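Local coordinates for protein proteasome accessory factor B/C (PafBC) (Paenarthrobacter aurescens, PDB 6SJ9) that regulates transcription in the bacterial DNA damage response, joining winged helix-turn-helix and WYL domains in a single chain, at residues Ser98-Arg110 with Ala430-Asp442. Residues are numbered along the deposited sequence; the frame is centred on the assembly and turned at random.
Sequences STVLLLAAQLWER and AAALLTGLAMLGD
Ala431 O is gripped by both OG1 (3.2 Å) and N of Thr435, from opposite faces of its carbonyl plane, and Thr435 CB touches Trp108 CE3 across the contact. Ala104 O, bonded to Trp108 N at 3.0 Å, also has a CA-H...O contact with Gly436 of the other helix (CA to O 3.5 Å, 166° at the hydrogen). Because Gly436 has no side chain, the backbones close to 4.1 Å between the CA atoms of Ala104 and Gly436. Ala104 CB is a knob among Leu433, Gly436, Leu437 and Leu440; in turn the Leu440 side chain sits as a knob among Val100, Leu103, Ala104 and Leu107, its CD2 3.8 Å from Leu107 CD1. Leu433 CD2 lies 3.6 Å from Ala105 CB. Trp108, with CG anti to the backbone N (chi1 159°), lays one indole face over Ala432, whose CB sits 3.4 Å from the centroid of the five-membered ring in a CH-pi contact. The contact buries Trp108 NE1, which has no partner in the model. Replacing Trp108 by an alanine is likely to uncover Ala432 CB and open a gap beside Thr435. This close, nearly perpendicular (101°) knobs-into-holes crossing joins helix 95-118 to helix 427-441 of the PafC helix-turn-helix region.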
loop_
_atom_site.group_PDB
_atom_site.type_symbol
_atom_site.label_atom_id
_atom_site.label_comp_id
_atom_site.label_asym_id
_atom_site.label_seq_id
_atom_site.Cartn_x
_atom_site.Cartn_y
_atom_site.Cartn_z
ATOM N N SER A 98 11.267 7.607 3.560
ATOM C CA SER A 98 10.006 7.166 4.117
ATOM C C SER A 98 8.895 7.172 3.087
ATOM O O SER A 98 8.011 6.308 3.140
ATOM C CB SER A 98 9.619 8.088 5.274
ATOM O OG SER A 98 10.675 8.157 6.227
ATOM N N THR A 99 8.916 8.135 2.153
ATOM C CA THR A 99 7.867 8.169 1.138
ATOM C C THR A 99 8.033 7.029 0.135
ATOM O O THR A 99 7.063 6.355 -0.190
ATOM C CB THR A 99 7.870 9.518 0.407
ATOM O OG1 THR A 99 7.843 10.575 1.370
ATOM C CG2 THR A 99 6.662 9.638 -0.524
ATOM N N VAL A 100 9.266 6.754 -0.297
ATOM C CA VAL A 100 9.518 5.605 -1.157
ATOM C C VAL A 100 9.055 4.336 -0.475
ATOM O O VAL A 100 8.352 3.499 -1.056
ATOM C CB VAL A 100 11.010 5.500 -1.480
ATOM C CG1 VAL A 100 11.271 4.125 -2.228
ATOM C CG2 VAL A 100 11.451 6.672 -2.269
ATOM N N LEU A 101 9.404 4.210 0.798
ATOM C CA LEU A 101 9.033 3.037 1.569
ATOM C C LEU A 101 7.528 2.849 1.600
ATOM O O LEU A 101 7.038 1.727 1.745
ATOM C CB LEU A 101 9.605 3.189 2.967
ATOM C CG LEU A 101 9.703 1.910 3.738
ATOM C CD1 LEU A 101 10.644 1.028 2.994
ATOM C CD2 LEU A 101 10.211 2.268 5.067
ATOM N N LEU A 102 6.788 3.950 1.534
ATOM C CA LEU A 102 5.336 3.916 1.529
ATOM C C LEU A 102 4.783 3.282 0.259
ATOM O O LEU A 102 3.848 2.477 0.307
ATOM C CB LEU A 102 4.839 5.349 1.651
ATOM C CG LEU A 102 3.365 5.659 1.614
ATOM C CD1 LEU A 102 2.629 4.628 2.451
ATOM C CD2 LEU A 102 3.207 7.078 2.233
ATOM N N LEU A 103 5.393 3.582 -0.876
ATOM C CA LEU A 103 4.959 2.965 -2.119
ATOM C C LEU A 103 5.308 1.482 -2.079
ATOM O O LEU A 103 4.516 0.645 -2.495
ATOM C CB LEU A 103 5.611 3.694 -3.309
ATOM C CG LEU A 103 5.184 3.235 -4.669
ATOM C CD1 LEU A 103 3.706 3.210 -4.787
ATOM C CD2 LEU A 103 5.867 4.129 -5.766
ATOM N N ALA A 104 6.488 1.159 -1.540
ATOM C CA ALA A 104 6.904 -0.226 -1.445
ATOM C C ALA A 104 5.922 -1.046 -0.607
ATOM O O ALA A 104 5.621 -2.190 -0.930
ATOM C CB ALA A 104 8.312 -0.287 -0.819
ATOM N N ALA A 105 5.444 -0.488 0.490
ATOM C CA ALA A 105 4.509 -1.224 1.339
ATOM C C ALA A 105 3.220 -1.482 0.608
ATOM O O ALA A 105 2.585 -2.530 0.807
ATOM C CB ALA A 105 4.245 -0.426 2.646
ATOM N N GLN A 106 2.826 -0.551 -0.281
ATOM C CA GLN A 106 1.640 -0.804 -1.068
ATOM C C GLN A 106 1.862 -1.936 -2.040
ATOM O O GLN A 106 0.935 -2.732 -2.316
ATOM C CB GLN A 106 1.225 0.452 -1.833
ATOM C CG GLN A 106 0.696 1.574 -0.956
ATOM C CD GLN A 106 0.138 2.758 -1.807
ATOM O OE1 GLN A 106 -0.829 2.588 -2.595
ATOM N NE2 GLN A 106 0.716 3.946 -1.626
ATOM N N LEU A 107 3.070 -2.022 -2.625
ATOM C CA LEU A 107 3.278 -3.147 -3.546
ATOM C C LEU A 107 3.249 -4.472 -2.806
ATOM O O LEU A 107 2.710 -5.452 -3.311
ATOM C CB LEU A 107 4.601 -2.996 -4.295
ATOM C CG LEU A 107 4.718 -1.729 -5.172
ATOM C CD1 LEU A 107 5.912 -1.908 -6.068
ATOM C CD2 LEU A 107 3.435 -1.386 -6.055
ATOM N N TRP A 108 3.873 -4.521 -1.619
ATOM C CA TRP A 108 3.933 -5.762 -0.860
ATOM C C TRP A 108 2.521 -6.261 -0.575
ATOM O O TRP A 108 2.212 -7.454 -0.715
ATOM C CB TRP A 108 4.683 -5.542 0.471
ATOM C CG TRP A 108 4.302 -6.639 1.434
ATOM C CD1 TRP A 108 3.473 -6.538 2.503
ATOM C CD2 TRP A 108 4.729 -8.011 1.383
ATOM N NE1 TRP A 108 3.351 -7.759 3.122
ATOM C CE2 TRP A 108 4.117 -8.678 2.456
ATOM C CE3 TRP A 108 5.552 -8.738 0.514
ATOM C CZ2 TRP A 108 4.294 -10.041 2.706
ATOM C CZ3 TRP A 108 5.752 -10.110 0.761
ATOM C CH2 TRP A 108 5.116 -10.748 1.859
ATOM N N GLU A 109 1.658 -5.338 -0.136
ATOM C CA GLU A 109 0.295 -5.692 0.214
ATOM C C GLU A 109 -0.409 -6.338 -0.963
ATOM O O GLU A 109 -1.050 -7.382 -0.797
ATOM C CB GLU A 109 -0.440 -4.435 0.704
ATOM C CG GLU A 109 -1.937 -4.594 0.808
ATOM C CD GLU A 109 -2.575 -3.495 1.648
ATOM O OE1 GLU A 109 -2.198 -3.297 2.825
ATOM O OE2 GLU A 109 -3.436 -2.793 1.109
ATOM N N ARG A 110 -0.227 -5.802 -2.186
ATOM C CA ARG A 110 -0.865 -6.462 -3.341
ATOM C C ARG A 110 -0.273 -7.834 -3.581
ATOM O O ARG A 110 -0.985 -8.793 -3.927
ATOM C CB ARG A 110 -0.751 -5.617 -4.623
ATOM C CG ARG A 110 -1.503 -4.295 -4.563
ATOM C CD ARG A 110 -1.588 -3.674 -5.909
ATOM N NE ARG A 110 -2.386 -4.493 -6.843
ATOM C CZ ARG A 110 -3.714 -4.418 -6.967
ATOM N NH1 ARG A 110 -4.416 -3.576 -6.214
ATOM N NH2 ARG A 110 -4.334 -5.217 -7.799
ATOM N N ALA A 430 10.642 -5.936 7.628
ATOM C CA ALA A 430 11.713 -5.501 6.733
ATOM C C ALA A 430 11.723 -6.331 5.448
ATOM O O ALA A 430 11.860 -5.779 4.354
ATOM C CB ALA A 430 13.069 -5.598 7.438
ATOM N N ALA A 431 11.558 -7.656 5.566
ATOM C CA ALA A 431 11.544 -8.504 4.383
ATOM C C ALA A 431 10.371 -8.154 3.487
ATOM O O ALA A 431 10.522 -8.081 2.258
ATOM C CB ALA A 431 11.476 -9.998 4.750
ATOM N N ALA A 432 9.192 -7.944 4.077
ATOM C CA ALA A 432 8.017 -7.602 3.259
ATOM C C ALA A 432 8.271 -6.332 2.470
ATOM O O ALA A 432 8.015 -6.263 1.261
ATOM C CB ALA A 432 6.776 -7.430 4.146
ATOM N N LEU A 433 8.801 -5.313 3.155
ATOM C CA LEU A 433 9.075 -4.038 2.520
ATOM C C LEU A 433 10.159 -4.164 1.440
ATOM O O LEU A 433 10.065 -3.513 0.389
ATOM C CB LEU A 433 9.470 -3.018 3.596
ATOM C CG LEU A 433 8.339 -2.566 4.543
ATOM C CD1 LEU A 433 8.949 -1.873 5.709
ATOM C CD2 LEU A 433 7.433 -1.644 3.814
ATOM N N LEU A 434 11.188 -4.991 1.680
ATOM C CA LEU A 434 12.228 -5.213 0.677
ATOM C C LEU A 434 11.661 -5.810 -0.585
ATOM O O LEU A 434 12.198 -5.608 -1.671
ATOM C CB LEU A 434 13.314 -6.150 1.191
ATOM C CG LEU A 434 14.304 -5.401 2.051
ATOM C CD1 LEU A 434 15.182 -6.364 2.840
ATOM C CD2 LEU A 434 15.147 -4.500 1.099
ATOM N N THR A 435 10.620 -6.607 -0.458
ATOM C CA THR A 435 10.008 -7.129 -1.662
ATOM C C THR A 435 9.408 -6.012 -2.495
ATOM O O THR A 435 9.566 -5.993 -3.722
ATOM C CB THR A 435 8.970 -8.169 -1.295
ATOM O OG1 THR A 435 9.667 -9.208 -0.599
ATOM C CG2 THR A 435 8.356 -8.751 -2.584
ATOM N N GLY A 436 8.717 -5.065 -1.847
ATOM C CA GLY A 436 8.164 -3.930 -2.585
ATOM C C GLY A 436 9.275 -3.054 -3.142
ATOM O O GLY A 436 9.186 -2.568 -4.279
ATOM N N LEU A 437 10.364 -2.889 -2.369
ATOM C CA LEU A 437 11.470 -2.096 -2.858
ATOM C C LEU A 437 12.156 -2.777 -4.036
ATOM O O LEU A 437 12.641 -2.095 -4.942
ATOM C CB LEU A 437 12.486 -1.833 -1.728
ATOM C CG LEU A 437 11.954 -0.909 -0.611
ATOM C CD1 LEU A 437 12.880 -0.982 0.585
ATOM C CD2 LEU A 437 11.878 0.555 -1.096
ATOM N N ALA A 438 12.236 -4.110 -4.042
ATOM C CA ALA A 438 12.917 -4.748 -5.165
ATOM C C ALA A 438 12.100 -4.638 -6.450
ATOM O O ALA A 438 12.671 -4.518 -7.545
ATOM C CB ALA A 438 13.287 -6.193 -4.821
HETATM N N MSE A 439 10.778 -4.662 -6.350
HETATM C CA MSE A 439 9.965 -4.417 -7.542
HETATM C C MSE A 439 10.198 -2.961 -8.018
HETATM O O MSE A 439 10.410 -2.713 -9.211
HETATM C CB MSE A 439 8.504 -4.666 -7.243
HETATM C CG MSE A 439 8.114 -6.124 -7.008
HETATM SE SE MSE A 439 8.449 -7.207 -8.653
HETATM C CE MSE A 439 6.732 -7.155 -9.517
ATOM N N LEU A 440 10.163 -1.993 -7.084
ATOM C CA LEU A 440 10.470 -0.609 -7.457
ATOM C C LEU A 440 11.855 -0.505 -8.085
ATOM O O LEU A 440 12.054 0.246 -9.040
ATOM C CB LEU A 440 10.378 0.340 -6.250
ATOM C CG LEU A 440 8.962 0.530 -5.700
ATOM C CD1 LEU A 440 8.958 1.417 -4.429
ATOM C CD2 LEU A 440 8.068 1.164 -6.799
ATOM N N GLY A 441 12.816 -1.264 -7.561
ATOM C CA GLY A 441 14.167 -1.244 -8.091
ATOM C C GLY A 441 14.305 -1.907 -9.443
ATOM O O GLY A 441 15.287 -1.659 -10.150
ATOM N N ASP A 442 13.331 -2.714 -9.835
ATOM C CA ASP A 442 13.381 -3.354 -11.137
ATOM C C ASP A 442 12.691 -2.542 -12.263
ATOM O O ASP A 442 12.657 -3.003 -13.397
ATOM C CB ASP A 442 12.783 -4.767 -11.004
ATOM C CG ASP A 442 13.169 -5.675 -12.153
ATOM O OD1 ASP A 442 14.377 -5.672 -12.483
ATOM O OD2 ASP A 442 12.303 -6.407 -12.696
#